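Local structure of surface layer protein (2RA1) at residues 246-251 with 285-290; 250-255 with 314-319; 255-260 with 278-283; 260-265 with 303-308; 274-279 with 290-295. The protein forms the crystalline surface layer of the bacterial cell by self-association, and through its N-terminal part probably binds cell-wall sugar polymer. All coordinates share one frame; numbering follows the deposited sequence.

Contact 1. Residues 246-251 with 285-290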
# COMPACT_ATOMS: atom_id res chain seq x y z
N VAL A 246 -0.56 -32.97 3.82
CA VAL A 246 -1.08 -32.38 2.59
C VAL A 246 -1.45 -30.91 2.81
O VAL A 246 -2.03 -30.55 3.84
CB VAL A 246 -2.31 -33.14 2.09
CG1 VAL A 246 -3.37 -33.20 3.17
CG2 VAL A 246 -2.86 -32.48 0.81
N THR A 247 -1.09 -30.07 1.85
CA THR A 247 -1.36 -28.63 1.91
C THR A 247 -2.39 -28.17 0.86
O THR A 247 -2.30 -28.54 -0.30
CB THR A 247 -0.07 -27.82 1.71
OG1 THR A 247 0.90 -28.21 2.69
CG2 THR A 247 -0.34 -26.33 1.83
N PHE A 248 -3.37 -27.37 1.29
CA PHE A 248 -4.36 -26.84 0.35
C PHE A 248 -4.19 -25.32 0.13
O PHE A 248 -3.75 -24.59 1.03
CB PHE A 248 -5.78 -27.13 0.84
CG PHE A 248 -5.99 -28.55 1.29
CD1 PHE A 248 -6.27 -28.84 2.62
CD2 PHE A 248 -5.94 -29.59 0.38
CE1 PHE A 248 -6.48 -30.15 3.03
CE2 PHE A 248 -6.15 -30.91 0.78
CZ PHE A 248 -6.42 -31.18 2.11
N THR A 249 -4.56 -24.85 -1.05
CA THR A 249 -4.47 -23.42 -1.34
C THR A 249 -5.74 -22.71 -0.89
O THR A 249 -6.00 -21.58 -1.28
CB THR A 249 -4.28 -23.15 -2.86
OG1 THR A 249 -5.45 -23.57 -3.57
CG2 THR A 249 -3.05 -23.87 -3.40
N LYS A 250 -6.53 -23.37 -0.06
CA LYS A 250 -7.88 -22.91 0.22
C LYS A 250 -8.54 -23.92 1.16
O LYS A 250 -8.60 -25.10 0.84
CB LYS A 250 -8.65 -22.82 -1.10
CG LYS A 250 -9.76 -21.79 -1.14
CD LYS A 250 -10.13 -21.42 -2.58
CE LYS A 250 -11.29 -20.45 -2.62
NZ LYS A 250 -12.01 -20.51 -3.92
N PRO A 251 -9.04 -23.45 2.31
CA PRO A 251 -9.60 -24.34 3.34
C PRO A 251 -10.54 -25.39 2.76
O PRO A 251 -11.32 -25.11 1.85
CB PRO A 251 -10.38 -23.37 4.25
CG PRO A 251 -10.57 -22.13 3.39
CD PRO A 251 -9.28 -22.04 2.65
N LEU A 285 -6.36 -25.22 5.88
CA LEU A 285 -5.73 -25.64 4.62
C LEU A 285 -4.52 -26.56 4.74
O LEU A 285 -3.56 -26.47 3.97
CB LEU A 285 -5.40 -24.41 3.76
CG LEU A 285 -5.30 -23.03 4.42
CD1 LEU A 285 -6.68 -22.53 4.83
CD2 LEU A 285 -4.33 -23.01 5.61
N THR A 286 -4.56 -27.48 5.70
CA THR A 286 -3.52 -28.47 5.85
C THR A 286 -4.04 -29.64 6.67
O THR A 286 -4.70 -29.45 7.69
CB THR A 286 -2.26 -27.85 6.50
OG1 THR A 286 -1.55 -28.85 7.25
CG2 THR A 286 -2.65 -26.71 7.43
N ALA A 287 -3.77 -30.86 6.23
CA ALA A 287 -4.23 -32.03 6.95
C ALA A 287 -3.13 -33.05 7.10
O ALA A 287 -2.19 -33.10 6.31
CB ALA A 287 -5.42 -32.64 6.25
N THR A 288 -3.25 -33.88 8.12
CA THR A 288 -2.34 -34.99 8.31
C THR A 288 -3.04 -36.30 7.95
O THR A 288 -4.11 -36.61 8.49
CB THR A 288 -1.77 -35.02 9.74
OG1 THR A 288 -0.77 -34.00 9.86
CG2 THR A 288 -1.16 -36.39 10.05
N VAL A 289 -2.45 -37.03 7.02
CA VAL A 289 -2.97 -38.33 6.64
C VAL A 289 -2.13 -39.46 7.26
O VAL A 289 -0.92 -39.54 7.05
CB VAL A 289 -3.06 -38.49 5.11
CG1 VAL A 289 -3.48 -39.91 4.75
CG2 VAL A 289 -4.04 -37.48 4.53
N THR A 290 -2.79 -40.30 8.05
CA THR A 290 -2.12 -41.39 8.73
C THR A 290 -2.36 -42.69 7.94
O THR A 290 -3.48 -42.95 7.48
CB THR A 290 -2.61 -41.51 10.19
OG1 THR A 290 -2.29 -40.30 10.90
CG2 THR A 290 -1.95 -42.67 10.89
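Val-246 and Ala-287 pair across two antiparallel strands. Val-246 N donates to Ala-287 O, with 173° at the hydrogen. Ala-287 N returns a bond to Val-246 O at 3.0 Å. Farther along, Phe-248 N reaches Leu-285 O at 2.8 Å. That donor stands 50° out of the carbonyl plane of Leu-285. Between these bonds Thr-247 and Thr-286 form a non-hydrogen-bonded pair. There Thr-286 CA passes 3.3 Å from Val-246 O in a CA-H...O contact.

On the Val-246 face, CG1 of Val-246 meets Ala-287 CB at 3.7 Å. A chi1 of 55° sets this methyl between the backbone N and the carbonyl carbon. Phe-248 lies on the same side, its CE1 4.2 Å from Ala-287 CB. Beyond the strand the chain turns, and Pro-251 comes back beside Leu-285. Their side chains run alongside each other, with Pro-251 CD 3.4 Å from Leu-285 CD1. Lys-250, just before Pro-251 in the turn, points away, and its NZ bonds to Leu-229 O.

The contact belongs to the bacterial Ig-like domain. Strand 243-248 lies between 233-240 and 286-291, and Thr-247 is backbone-bonded to Glu-234 and Ser-235. On its other edge strand 286-291 is flanked by 272-280, where Val-278 packs on Ala-287.

Contact 2. Residues 250-255 with 314-319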
# COMPACT_ATOMS: atom_id res chain seq x y z
N LYS A 250 -6.53 -23.37 -0.06
CA LYS A 250 -7.88 -22.91 0.22
C LYS A 250 -8.54 -23.92 1.16
O LYS A 250 -8.60 -25.10 0.84
CB LYS A 250 -8.65 -22.82 -1.10
CG LYS A 250 -9.76 -21.79 -1.14
CD LYS A 250 -10.13 -21.42 -2.58
CE LYS A 250 -11.29 -20.45 -2.62
NZ LYS A 250 -12.01 -20.51 -3.92
N PRO A 251 -9.04 -23.45 2.31
CA PRO A 251 -9.60 -24.34 3.34
C PRO A 251 -10.54 -25.39 2.76
O PRO A 251 -11.32 -25.11 1.85
CB PRO A 251 -10.38 -23.37 4.25
CG PRO A 251 -10.57 -22.13 3.39
CD PRO A 251 -9.28 -22.04 2.65
N VAL A 252 -10.46 -26.60 3.30
CA VAL A 252 -11.20 -27.71 2.73
C VAL A 252 -12.40 -28.13 3.58
O VAL A 252 -12.34 -28.17 4.81
CB VAL A 252 -10.26 -28.91 2.52
CG1 VAL A 252 -9.64 -29.34 3.86
CG2 VAL A 252 -10.99 -30.07 1.85
N ASP A 253 -13.51 -28.43 2.91
CA ASP A 253 -14.68 -28.97 3.58
C ASP A 253 -14.24 -30.24 4.30
O ASP A 253 -13.91 -31.24 3.66
CB ASP A 253 -15.77 -29.28 2.55
CG ASP A 253 -17.00 -29.92 3.16
OD1 ASP A 253 -17.07 -30.03 4.41
OD2 ASP A 253 -17.91 -30.31 2.40
N LYS A 254 -14.23 -30.20 5.63
CA LYS A 254 -13.72 -31.30 6.45
C LYS A 254 -14.49 -32.60 6.28
O LYS A 254 -14.04 -33.67 6.72
CB LYS A 254 -13.69 -30.89 7.92
CG LYS A 254 -12.93 -29.59 8.19
CD LYS A 254 -12.88 -29.26 9.68
CE LYS A 254 -11.82 -28.23 9.99
NZ LYS A 254 -12.17 -26.90 9.44
N ALA A 255 -15.66 -32.53 5.65
CA ALA A 255 -16.46 -33.73 5.42
C ALA A 255 -16.00 -34.48 4.17
O ALA A 255 -16.39 -35.62 3.95
CB ALA A 255 -17.93 -33.39 5.35
N LYS A 314 -16.88 -25.12 -4.23
CA LYS A 314 -16.06 -25.51 -5.38
C LYS A 314 -15.35 -26.84 -5.16
O LYS A 314 -15.06 -27.23 -4.03
CB LYS A 314 -15.05 -24.42 -5.76
CG LYS A 314 -15.65 -23.03 -5.98
CD LYS A 314 -14.65 -22.06 -6.60
CE LYS A 314 -14.48 -22.30 -8.10
NZ LYS A 314 -13.89 -21.11 -8.79
N GLU A 315 -15.06 -27.54 -6.25
CA GLU A 315 -14.40 -28.83 -6.16
C GLU A 315 -12.91 -28.70 -6.47
O GLU A 315 -12.54 -28.08 -7.46
CB GLU A 315 -15.04 -29.81 -7.14
CG GLU A 315 -16.51 -30.06 -6.87
CD GLU A 315 -17.21 -30.69 -8.05
OE1 GLU A 315 -16.51 -31.09 -9.00
OE2 GLU A 315 -18.46 -30.77 -8.03
N PHE A 316 -12.07 -29.28 -5.63
CA PHE A 316 -10.66 -29.39 -5.99
C PHE A 316 -10.60 -30.27 -7.22
O PHE A 316 -11.41 -31.17 -7.38
CB PHE A 316 -9.85 -30.04 -4.88
CG PHE A 316 -9.78 -29.22 -3.63
CD1 PHE A 316 -10.91 -29.04 -2.84
CD2 PHE A 316 -8.58 -28.67 -3.22
CE1 PHE A 316 -10.84 -28.31 -1.68
CE2 PHE A 316 -8.50 -27.93 -2.06
CZ PHE A 316 -9.64 -27.75 -1.29
N GLU A 317 -9.64 -30.01 -8.10
CA GLU A 317 -9.46 -30.89 -9.24
C GLU A 317 -8.74 -32.16 -8.77
O GLU A 317 -7.79 -32.09 -7.97
CB GLU A 317 -8.67 -30.18 -10.33
CG GLU A 317 -9.09 -30.58 -11.73
CD GLU A 317 -10.51 -30.13 -12.08
OE1 GLU A 317 -10.84 -28.95 -11.85
OE2 GLU A 317 -11.29 -30.97 -12.59
N THR A 318 -9.17 -33.33 -9.24
CA THR A 318 -8.39 -34.52 -8.94
C THR A 318 -6.94 -34.14 -9.21
O THR A 318 -6.62 -33.50 -10.21
CB THR A 318 -8.81 -35.76 -9.74
OG1 THR A 318 -10.15 -36.12 -9.37
CG2 THR A 318 -7.90 -36.95 -9.42
N SER A 319 -6.06 -34.49 -8.28
CA SER A 319 -4.70 -34.02 -8.36
C SER A 319 -3.74 -35.13 -8.00
O SER A 319 -4.06 -36.05 -7.24
CB SER A 319 -4.53 -32.83 -7.43
OG SER A 319 -3.19 -32.39 -7.42
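With CG anti to the carbonyl carbon, chi1 -65°, the ring of Phe-316 reaches Val-252. In Val-252, CG2 lies anti to the backbone N and is the methyl that meets the ring. It comes 3.9 Å from Phe-316 CE1. The two side chains cross at about a right angle. The far end of the ring points at the backbone of the other loop. Phe-316 CZ is 3.6 Å from Lys-250 O, which lies at the ring edge and near its plane. Pro-251 O lies near the same plane, 4.4 Å from Phe-316 CZ.

The Lys-250 chain is extended. Its NZ comes 4.1 Å from Lys-314 CD, and the two lysine NZ atoms are 5.3 Å apart. Both ammonium groups turn to Leu-229 O just after helix 211-228, the bond from Lys-314 being weak. Farther along 250-255, Asp-253 OD1 accepts from Ala-255 N in an Asx turn.

The segments join two loops of the Ig-like domain, one after strand 243-248 and one before strand 319-324. Phe-316 also packs on Leu-308 and is backbone-bonded to it. A serine in place of Phe-316 would probably leave Val-252 CG2 without its apolar partner and open a gap between the loops.

The chemistry is mixed. The ring packs on a methyl, and its edge hydrogens probably suit the oxygen of Lys-250. The Leu-229 carbonyl, with a weak, long ion pair from Lys-250 to Asp-310, may partly offset the like charges of the two lysines.

Contact 3. Residues 255-260 with 278-283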
# COMPACT_ATOMS: atom_id res chain seq x y z
N ALA A 255 -15.66 -32.53 5.65
CA ALA A 255 -16.46 -33.73 5.42
C ALA A 255 -16.00 -34.48 4.17
O ALA A 255 -16.39 -35.62 3.95
CB ALA A 255 -17.93 -33.39 5.35
N THR A 256 -15.17 -33.82 3.37
CA THR A 256 -14.58 -34.43 2.18
C THR A 256 -13.12 -34.85 2.42
O THR A 256 -12.55 -35.62 1.66
CB THR A 256 -14.65 -33.50 0.95
OG1 THR A 256 -13.90 -32.30 1.18
CG2 THR A 256 -16.10 -33.16 0.63
N ALA A 257 -12.53 -34.34 3.50
CA ALA A 257 -11.16 -34.65 3.84
C ALA A 257 -11.05 -35.97 4.61
O ALA A 257 -10.54 -36.01 5.73
CB ALA A 257 -10.55 -33.52 4.65
N ILE A 258 -11.53 -37.05 3.99
CA ILE A 258 -11.57 -38.37 4.61
C ILE A 258 -10.69 -39.36 3.83
O ILE A 258 -10.34 -39.09 2.68
CB ILE A 258 -13.01 -38.87 4.68
CG1 ILE A 258 -13.63 -38.90 3.28
CG2 ILE A 258 -13.83 -37.92 5.53
CD1 ILE A 258 -15.08 -39.34 3.26
N PRO A 259 -10.31 -40.49 4.47
CA PRO A 259 -9.39 -41.50 3.90
C PRO A 259 -9.74 -41.95 2.49
O PRO A 259 -8.84 -42.19 1.69
CB PRO A 259 -9.54 -42.69 4.85
CG PRO A 259 -9.98 -42.08 6.17
CD PRO A 259 -10.79 -40.85 5.82
N LYS A 260 -11.02 -42.08 2.18
CA LYS A 260 -11.40 -42.69 0.93
C LYS A 260 -11.01 -41.83 -0.26
O LYS A 260 -10.92 -42.31 -1.38
CB LYS A 260 -12.91 -42.97 0.91
CG LYS A 260 -13.78 -41.75 0.62
CD LYS A 260 -15.14 -42.17 0.11
CE LYS A 260 -15.97 -40.95 -0.33
NZ LYS A 260 -15.47 -40.30 -1.60
N VAL A 278 -7.76 -39.07 8.52
CA VAL A 278 -7.41 -37.72 8.10
C VAL A 278 -7.76 -36.72 9.23
O VAL A 278 -8.88 -36.72 9.75
CB VAL A 278 -8.11 -37.35 6.77
CG1 VAL A 278 -7.58 -36.03 6.21
CG2 VAL A 278 -7.94 -38.46 5.75
N GLU A 279 -6.79 -35.90 9.62
CA GLU A 279 -6.98 -34.92 10.68
C GLU A 279 -6.72 -33.53 10.13
O GLU A 279 -5.57 -33.15 9.91
CB GLU A 279 -6.03 -35.20 11.85
CG GLU A 279 -6.31 -36.49 12.62
CD GLU A 279 -5.03 -37.24 13.00
OE1 GLU A 279 -4.20 -37.51 12.10
OE2 GLU A 279 -4.87 -37.58 14.20
N VAL A 280 -7.78 -32.77 9.91
CA VAL A 280 -7.66 -31.46 9.26
C VAL A 280 -7.31 -30.31 10.22
O VAL A 280 -7.70 -30.32 11.39
CB VAL A 280 -8.96 -31.11 8.51
CG1 VAL A 280 -8.78 -29.83 7.69
CG2 VAL A 280 -9.40 -32.28 7.63
N SER A 281 -6.55 -29.33 9.72
CA SER A 281 -6.33 -28.08 10.44
C SER A 281 -7.62 -27.28 10.54
O SER A 281 -8.22 -26.94 9.51
CB SER A 281 -5.32 -27.20 9.70
OG SER A 281 -4.01 -27.43 10.15
N GLU A 282 -8.04 -26.95 11.75
CA GLU A 282 -9.04 -25.91 11.89
C GLU A 282 -8.50 -24.73 11.08
O GLU A 282 -9.26 -23.99 10.45
CB GLU A 282 -9.26 -25.53 13.35
CG GLU A 282 -10.52 -26.13 13.97
CD GLU A 282 -11.80 -25.45 13.48
OE1 GLU A 282 -11.86 -25.05 12.30
OE2 GLU A 282 -12.75 -25.32 14.28
N SER A 283 -7.17 -24.60 11.08
CA SER A 283 -6.45 -23.59 10.31
C SER A 283 -6.85 -23.65 8.84
O SER A 283 -6.34 -22.89 8.02
CB SER A 283 -4.94 -23.79 10.44
OG SER A 283 -4.60 -24.38 11.69
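Val-278 meets Ala-257 and Pro-259 through every atom of its side chain. Its CB lies close against Ala-257 O, at 3.0 Å. From there the two methyls part. CG1, placed anti to the backbone N by a chi1 of -171°, also touches Ala-257 O at 3.0 Å. It continues to Ala-257 CB at 4.2 Å. CG2 goes to the next peptide and comes 3.4 Å from Pro-259 N. The same methyl is 3.7 Å from Pro-259 CD.

Val-280, two residues on, points the same way. Its CG2 meets Ala-257 CB at 3.4 Å, so Ala-257 CB lies near both valines. Ala-257 is the centre of an inverse gamma turn, closed by a weak bond from Ile-258 N to Thr-256 O. The turn places both its CB and its O against strand 272-280. Thr-256 O also accepts from Asn-261 ND2, which ties the turn to the chain that follows.

The contact thus lays the loop before strand 262-266 over the end of strand 272-280. A glycine at Val-278 would probably leave the Ala-257 carbonyl and the Pro-259 ring without apolar cover on this side. The contact is made by valine methyls packed on a carbonyl, a peptide, an alanine methyl and a proline ring. It therefore probably depends on close fit more than on directed bonds.

Contact 4. Residues 260-265 with 303-308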
# COMPACT_ATOMS: atom_id res chain seq x y z
N LYS A 260 -11.02 -42.08 2.18
CA LYS A 260 -11.40 -42.69 0.93
C LYS A 260 -11.01 -41.83 -0.26
O LYS A 260 -10.92 -42.31 -1.38
CB LYS A 260 -12.91 -42.97 0.91
CG LYS A 260 -13.78 -41.75 0.62
CD LYS A 260 -15.14 -42.17 0.11
CE LYS A 260 -15.97 -40.95 -0.33
NZ LYS A 260 -15.47 -40.30 -1.60
N ASN A 261 -10.81 -40.54 -0.02
CA ASN A 261 -10.50 -39.59 -1.08
C ASN A 261 -9.00 -39.41 -1.28
O ASN A 261 -8.56 -38.48 -1.97
CB ASN A 261 -11.15 -38.25 -0.78
CG ASN A 261 -12.65 -38.26 -1.04
OD1 ASN A 261 -13.14 -38.98 -1.91
ND2 ASN A 261 -13.38 -37.44 -0.29
N PHE A 262 -8.22 -40.29 -0.67
CA PHE A 262 -6.77 -40.24 -0.80
C PHE A 262 -6.23 -41.58 -1.28
O PHE A 262 -6.61 -42.63 -0.76
CB PHE A 262 -6.11 -39.93 0.55
CG PHE A 262 -6.30 -38.52 1.02
CD1 PHE A 262 -7.45 -38.14 1.68
CD2 PHE A 262 -5.30 -37.57 0.81
CE1 PHE A 262 -7.62 -36.84 2.12
CE2 PHE A 262 -5.45 -36.26 1.26
CZ PHE A 262 -6.62 -35.89 1.91
N SER A 263 -5.33 -41.54 -2.25
CA SER A 263 -4.70 -42.75 -2.77
C SER A 263 -3.19 -42.60 -2.69
O SER A 263 -2.63 -41.57 -3.04
CB SER A 263 -5.14 -42.98 -4.21
OG SER A 263 -4.56 -44.16 -4.73
N ILE A 264 -2.53 -43.64 -2.21
CA ILE A 264 -1.09 -43.58 -2.00
C ILE A 264 -0.48 -44.82 -2.63
O ILE A 264 -0.80 -45.96 -2.23
CB ILE A 264 -0.71 -43.54 -0.50
CG1 ILE A 264 -1.47 -42.44 0.24
CG2 ILE A 264 0.79 -43.34 -0.33
CD1 ILE A 264 -2.79 -42.88 0.77
N THR A 265 0.39 -44.60 -3.61
CA THR A 265 1.06 -45.68 -4.31
C THR A 265 2.56 -45.51 -4.23
O THR A 265 3.09 -44.41 -4.43
CB THR A 265 0.64 -45.72 -5.79
OG1 THR A 265 -0.79 -45.79 -5.89
CG2 THR A 265 1.27 -46.93 -6.48
N VAL A 303 0.54 -39.51 -4.34
CA VAL A 303 -0.72 -39.26 -3.65
C VAL A 303 -1.77 -38.67 -4.59
O VAL A 303 -1.69 -37.51 -4.99
CB VAL A 303 -0.51 -38.24 -2.52
CG1 VAL A 303 -1.83 -38.01 -1.76
CG2 VAL A 303 0.63 -38.70 -1.58
N VAL A 304 -2.77 -39.47 -4.91
CA VAL A 304 -3.86 -39.03 -5.75
C VAL A 304 -5.09 -38.65 -4.90
O VAL A 304 -5.68 -39.51 -4.24
CB VAL A 304 -4.19 -40.12 -6.82
CG1 VAL A 304 -5.48 -39.82 -7.54
CG2 VAL A 304 -3.04 -40.25 -7.81
N THR A 305 -5.45 -37.37 -4.93
CA THR A 305 -6.61 -36.85 -4.22
C THR A 305 -7.77 -36.65 -5.17
O THR A 305 -7.61 -36.09 -6.25
CB THR A 305 -6.32 -35.46 -3.58
OG1 THR A 305 -5.42 -34.72 -4.42
CG2 THR A 305 -5.71 -35.60 -2.21
N SER A 306 -8.94 -37.09 -4.77
CA SER A 306 -10.13 -36.89 -5.57
C SER A 306 -11.28 -36.58 -4.65
O SER A 306 -11.23 -36.89 -3.47
CB SER A 306 -10.45 -38.16 -6.36
OG SER A 306 -10.26 -39.31 -5.56
N GLY A 307 -12.32 -35.95 -5.18
CA GLY A 307 -13.55 -35.75 -4.43
C GLY A 307 -13.54 -34.72 -3.32
O GLY A 307 -14.51 -34.61 -2.57
N LEU A 308 -12.46 -33.96 -3.20
CA LEU A 308 -12.40 -32.90 -2.20
C LEU A 308 -13.24 -31.69 -2.63
O LEU A 308 -13.33 -31.36 -3.81
CB LEU A 308 -10.94 -32.47 -2.03
CG LEU A 308 -10.03 -33.26 -1.10
CD1 LEU A 308 -10.67 -34.54 -0.67
CD2 LEU A 308 -8.69 -33.49 -1.79
O HOH W 1 -12.66 -39.78 -4.21
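Asn-261 is the first residue of 260-265 to press on 303-308. Lys-260 just before it donates from NZ to Asn-261 OD1 at 2.7 Å, tilted 32° from the carbonyl plane. A water also donates to that OD1 and is bonded to Ser-306 OG. Two donors therefore grip one amide oxygen. A chi1 of -75° brings OD1 close to Ser-306 O, an acceptor it does not bond. Asn-261 CB is close to Ser-306 O at 3.0 Å, and Leu-308 CD1 touches the same CB. Gly-307 has a positive phi, and a CB there would clash with Asn-261 OD1. The backbone O of Asn-261 takes Ser-306 N at 3.1 Å.

Phe-262 pairs with Thr-305 without hydrogen bonds. Their side chains run alongside each other, with Thr-305 CG2 3.5 Å from Phe-262 CE2. Val-303 CG1 sits near the ring plane at its edge. Ser-263 then bonds twice to Val-304. Ser-263 N reaches Val-304 O at 2.9 Å, and Val-304 N reaches Ser-263 O at 2.8 Å. Ile-264 follows as a non-hydrogen-bonded partner of Val-303, and Thr-265 carries the ladder on to Thr-302.

The contact is thus an antiparallel strand pair of the Ig-like domain with a polar end. Phe-262, Thr-305 and Val-303 gather on one face, while bonds from lysine and water probably hold the Asn-261 amide in place.

Contact 5. Residues 274-279 with 290-295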
# COMPACT_ATOMS: atom_id res chain seq x y z
N TYR A 274 -2.70 -48.09 2.58
CA TYR A 274 -4.04 -47.70 3.03
C TYR A 274 -3.99 -46.53 3.99
O TYR A 274 -3.20 -46.52 4.93
CB TYR A 274 -4.78 -48.86 3.68
CG TYR A 274 -5.07 -50.02 2.75
CD1 TYR A 274 -4.24 -51.15 2.73
CD2 TYR A 274 -6.18 -49.99 1.91
CE1 TYR A 274 -4.51 -52.22 1.89
CE2 TYR A 274 -6.45 -51.07 1.05
CZ TYR A 274 -5.60 -52.18 1.05
OH TYR A 274 -5.86 -53.26 0.21
N PRO A 275 -4.85 -45.52 3.74
CA PRO A 275 -4.99 -44.38 4.65
C PRO A 275 -5.80 -44.83 5.87
O PRO A 275 -6.82 -45.51 5.72
CB PRO A 275 -5.81 -43.37 3.84
CG PRO A 275 -6.12 -44.01 2.54
CD PRO A 275 -5.82 -45.48 2.65
N LYS A 276 -5.38 -44.44 7.07
CA LYS A 276 -6.13 -44.80 8.26
C LYS A 276 -7.08 -43.69 8.70
O LYS A 276 -8.24 -43.93 8.99
CB LYS A 276 -5.16 -45.14 9.40
CG LYS A 276 -5.84 -45.34 10.74
CD LYS A 276 -4.85 -45.83 11.75
CE LYS A 276 -5.52 -46.11 13.08
NZ LYS A 276 -4.60 -46.88 13.97
N SER A 277 -6.58 -42.46 8.72
CA SER A 277 -7.33 -41.34 9.24
C SER A 277 -6.87 -40.05 8.57
O SER A 277 -5.73 -39.95 8.12
CB SER A 277 -7.12 -41.24 10.75
OG SER A 277 -5.73 -41.11 11.06
N VAL A 278 -7.76 -39.07 8.52
CA VAL A 278 -7.41 -37.72 8.10
C VAL A 278 -7.76 -36.72 9.23
O VAL A 278 -8.88 -36.72 9.75
CB VAL A 278 -8.11 -37.35 6.77
CG1 VAL A 278 -7.58 -36.03 6.21
CG2 VAL A 278 -7.94 -38.46 5.75
N GLU A 279 -6.79 -35.90 9.62
CA GLU A 279 -6.98 -34.92 10.68
C GLU A 279 -6.72 -33.53 10.13
O GLU A 279 -5.57 -33.15 9.91
CB GLU A 279 -6.03 -35.20 11.85
CG GLU A 279 -6.31 -36.49 12.62
CD GLU A 279 -5.03 -37.24 13.00
OE1 GLU A 279 -4.20 -37.51 12.10
OE2 GLU A 279 -4.87 -37.58 14.20
N THR A 290 -2.79 -40.30 8.05
CA THR A 290 -2.12 -41.39 8.73
C THR A 290 -2.36 -42.69 7.94
O THR A 290 -3.48 -42.95 7.48
CB THR A 290 -2.61 -41.51 10.19
OG1 THR A 290 -2.29 -40.30 10.90
CG2 THR A 290 -1.95 -42.67 10.89
N LEU A 291 -1.31 -43.48 7.78
CA LEU A 291 -1.40 -44.72 7.01
C LEU A 291 -1.42 -45.91 7.95
O LEU A 291 -0.86 -45.85 9.04
CB LEU A 291 -0.20 -44.83 6.09
CG LEU A 291 -0.02 -43.63 5.17
CD1 LEU A 291 1.36 -43.65 4.48
CD2 LEU A 291 -1.17 -43.61 4.15
N TYR A 292 -2.08 -46.99 7.53
CA TYR A 292 -1.94 -48.27 8.19
C TYR A 292 -0.55 -48.81 7.88
O TYR A 292 0.11 -49.40 8.73
CB TYR A 292 -3.00 -49.26 7.68
CG TYR A 292 -4.36 -49.08 8.31
CD1 TYR A 292 -5.46 -48.71 7.54
CD2 TYR A 292 -4.54 -49.27 9.67
CE1 TYR A 292 -6.71 -48.54 8.12
CE2 TYR A 292 -5.78 -49.10 10.25
CZ TYR A 292 -6.86 -48.74 9.48
OH TYR A 292 -8.10 -48.57 10.07
N ASP A 293 -0.13 -48.61 6.65
CA ASP A 293 1.09 -49.21 6.17
C ASP A 293 2.27 -48.30 6.41
O ASP A 293 2.11 -47.11 6.67
CB ASP A 293 0.95 -49.58 4.69
CG ASP A 293 -0.22 -50.52 4.44
OD1 ASP A 293 -1.15 -50.16 3.70
OD2 ASP A 293 -0.23 -51.61 5.03
N THR A 294 3.46 -48.87 6.33
CA THR A 294 4.69 -48.19 6.70
C THR A 294 5.47 -47.73 5.47
O THR A 294 5.58 -48.46 4.48
CB THR A 294 5.57 -49.11 7.54
OG1 THR A 294 4.79 -49.68 8.59
CG2 THR A 294 6.74 -48.33 8.13
N LEU A 295 6.00 -46.52 5.54
CA LEU A 295 6.75 -45.95 4.43
C LEU A 295 8.21 -46.39 4.49
O LEU A 295 8.84 -46.35 5.55
CB LEU A 295 6.65 -44.42 4.44
CG LEU A 295 5.25 -43.80 4.45
CD1 LEU A 295 5.26 -42.37 4.97
CD2 LEU A 295 4.64 -43.86 3.06
O HOH W 2 -9.74 -46.45 9.23
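The Tyr-292 ring carries Lys-276 on one face and Tyr-274 at an edge. It sits beside a classic beta bulge in the hairpin of strands 272-280 and 286-291, within the Ig-like domain. Lys-276 CB lies 3.8 Å from the ring centroid and 6° off the normal, a CH-pi contact. The lysine chain is extended, with CG anti to the backbone N at chi1 172°, and it crosses the ring at about a right angle. Its CD passes 3.7 Å from Tyr-292 CE2. Tyr-274 CB lies in the ring plane, 3.9 Å from Tyr-292 CD1. The Tyr-274 ring and the Asp-293 carboxylate lie side by side, their planes 50° apart.

In the bulge Lys-276 and Ser-277 both face Thr-290. The bond from Ser-277 N to Thr-290 O is weak, while Thr-290 N gives a sound one to Ser-277 O at 3.0 Å. Nearer the strand end, Tyr-292 N donates to Tyr-274 O at 2.9 Å. Asp-293 OD1 takes Tyr-274 N at 2.8 Å on its anti lone pair. Pro-275 packs on Ile-264 and Pro-259. A water donates to Lys-276 O and is hydrogen-bonded to Tyr-292 OH at 2.8 Å.

All five contacts lie in the Ig-like domain. Contacts 1 and 5 use opposite edges of strand 286-291, and their centres are about 15 Å apart. Contact 3 lays a loop on strand 272-280, whose other end enters contact 5. Contact 4 continues the sheet on the far side of 272-280. Phe-262 of contact 4 meets Val-289 of contact 1, CE2 to CG2 at 3.8 Å. Contact 2 joins its loop to contact 1 through Phe-316 CE2 and Phe-248 CD2, 3.9 Å apart. It stays about 7 Å from contact 5 at the nearest atoms. Contacts 3 and 4 touch through Val-278 CG2 and Phe-262 CE1, 4.0 Å apart.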